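Long-range contact in IWS1 (Encephalitozoon cuniculi, PDB 2XPP), which probably acts as a nuclear transcription factor in the regulation of transcription by RNA polymerase II: residues Gly36-Val41 with Ile81-Arg86. Sequence-based numbering, arbitrary orientation.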
# COMPACT_ATOMS: atom_id res chain seq x y z
N GLY A 36 4.96 -15.79 -4.40
CA GLY A 36 5.83 -14.76 -5.02
C GLY A 36 6.08 -13.55 -4.12
O GLY A 36 7.24 -13.08 -3.99
N LYS A 37 5.02 -13.07 -3.47
CA LYS A 37 5.18 -11.91 -2.59
C LYS A 37 6.07 -12.24 -1.43
O LYS A 37 7.01 -11.50 -1.09
CB LYS A 37 3.83 -11.39 -2.06
CG LYS A 37 2.99 -10.73 -3.15
CD LYS A 37 1.65 -10.17 -2.60
CE LYS A 37 0.83 -11.24 -1.89
NZ LYS A 37 0.46 -12.34 -2.82
N ILE A 38 5.78 -13.37 -0.80
CA ILE A 38 6.58 -13.71 0.39
C ILE A 38 8.04 -13.98 0.06
O ILE A 38 8.92 -13.66 0.87
CB ILE A 38 5.87 -14.82 1.21
CG1 ILE A 38 6.51 -14.97 2.59
CG2 ILE A 38 5.89 -16.14 0.51
CD1 ILE A 38 6.18 -13.83 3.53
N GLU A 39 8.32 -14.58 -1.10
CA GLU A 39 9.69 -14.95 -1.48
C GLU A 39 10.51 -13.71 -1.88
O GLU A 39 11.75 -13.75 -1.91
CB GLU A 39 9.70 -16.01 -2.59
CG GLU A 39 9.20 -17.38 -2.08
CD GLU A 39 8.89 -18.40 -3.20
OE1 GLU A 39 8.93 -18.03 -4.39
OE2 GLU A 39 8.60 -19.59 -2.87
N ASN A 40 9.82 -12.61 -2.18
CA ASN A 40 10.50 -11.43 -2.74
C ASN A 40 10.39 -10.18 -1.87
O ASN A 40 11.06 -9.18 -2.15
CB ASN A 40 9.95 -11.13 -4.13
CG ASN A 40 10.41 -12.13 -5.16
OD1 ASN A 40 11.53 -12.04 -5.66
ND2 ASN A 40 9.58 -13.12 -5.45
N VAL A 41 9.52 -10.21 -0.87
CA VAL A 41 9.21 -9.00 -0.11
C VAL A 41 10.46 -8.39 0.56
O VAL A 41 10.56 -7.15 0.61
CB VAL A 41 8.04 -9.15 0.92
CG1 VAL A 41 8.36 -10.12 2.06
CG2 VAL A 41 7.62 -7.79 1.45
N ILE A 81 1.30 -12.06 6.98
CA ILE A 81 1.52 -10.90 7.88
C ILE A 81 2.95 -10.32 7.68
O ILE A 81 3.21 -9.12 7.97
CB ILE A 81 1.23 -11.29 9.37
CG1 ILE A 81 1.01 -10.00 10.21
CG2 ILE A 81 2.32 -12.18 9.94
CD1 ILE A 81 0.63 -10.23 11.61
N LYS A 82 3.88 -11.14 7.21
CA LYS A 82 5.25 -10.59 7.00
C LYS A 82 5.24 -9.52 5.91
O LYS A 82 5.93 -8.48 6.02
CB LYS A 82 6.23 -11.71 6.68
CG LYS A 82 7.59 -11.19 6.18
CD LYS A 82 8.60 -12.31 6.20
CE LYS A 82 9.74 -12.08 5.21
NZ LYS A 82 9.54 -12.89 3.93
N ILE A 83 4.42 -9.73 4.87
CA ILE A 83 4.20 -8.73 3.84
C ILE A 83 3.50 -7.47 4.35
O ILE A 83 3.93 -6.33 4.07
CB ILE A 83 3.38 -9.32 2.66
CG1 ILE A 83 4.10 -10.58 2.14
CG2 ILE A 83 3.09 -8.21 1.62
CD1 ILE A 83 3.13 -11.55 1.46
N ARG A 84 2.45 -7.68 5.14
CA ARG A 84 1.68 -6.59 5.74
C ARG A 84 2.61 -5.71 6.57
O ARG A 84 2.61 -4.47 6.43
CB ARG A 84 0.55 -7.15 6.60
CG ARG A 84 -0.38 -8.00 5.71
CD ARG A 84 -1.77 -8.21 6.27
NE ARG A 84 -1.91 -8.59 7.68
CZ ARG A 84 -2.11 -9.84 8.12
NH1 ARG A 84 -2.06 -10.86 7.26
NH2 ARG A 84 -2.31 -10.11 9.41
N LYS A 85 3.40 -6.34 7.43
CA LYS A 85 4.30 -5.56 8.32
C LYS A 85 5.35 -4.82 7.53
O LYS A 85 5.57 -3.61 7.74
CB LYS A 85 4.97 -6.49 9.31
CG LYS A 85 4.00 -6.90 10.35
CD LYS A 85 4.70 -7.77 11.35
CE LYS A 85 3.77 -8.00 12.48
NZ LYS A 85 4.45 -8.82 13.52
N ARG A 86 6.00 -5.52 6.61
CA ARG A 86 7.14 -4.92 5.94
C ARG A 86 6.74 -3.75 5.01
O ARG A 86 7.42 -2.74 5.01
CB ARG A 86 7.86 -5.95 5.14
CG ARG A 86 9.09 -5.39 4.51
CD ARG A 86 10.19 -5.13 5.58
NE ARG A 86 11.38 -4.65 4.89
CZ ARG A 86 12.22 -3.74 5.33
NH1 ARG A 86 12.05 -3.16 6.52
NH2 ARG A 86 13.25 -3.40 4.57
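Ile83 enters the side of helix 36-48 between Lys37, Ile38 and Val41. Its CG1 is anti to the carbonyl carbon (chi1 -55°) and CD1, extended from it (chi2 154°), lies 3.6 Å from Lys37 CB and 3.9 Å from Ile38 N, so the methyl rests on both side chain and backbone. The two side chains of Lys37 and Ile83 cross at about a right angle, and Lys37 then bends away to a salt bridge with Asp24 on helix 5-30. Trp69 of helix 62-70 touches both Lys37 and Val41, extending this buried part. Lys82, Ile38 and Arg86 at the margins are partly exposed. The sparser contact is that of Val41 CG2, 4.1 Å from Arg86 CB, while the guanidinium of Arg86 forms salt bridges with Asp46 and Asp89. On the other flank Ile38 CD1 meets the Lys82 chain crosswise, 3.8 Å from its CB, and the long lysine turns at chi4 to bring NZ 3.2 Å from Ile38 O and 3.5 Å from Val41 CG1. The first turns of helices 36-48 and 81-92 pack with the segment axes 9.6 Å apart at closest approach and 50° between their directions, in the all-helical fold of IWS1, a member of the TFIIS N-terminal family.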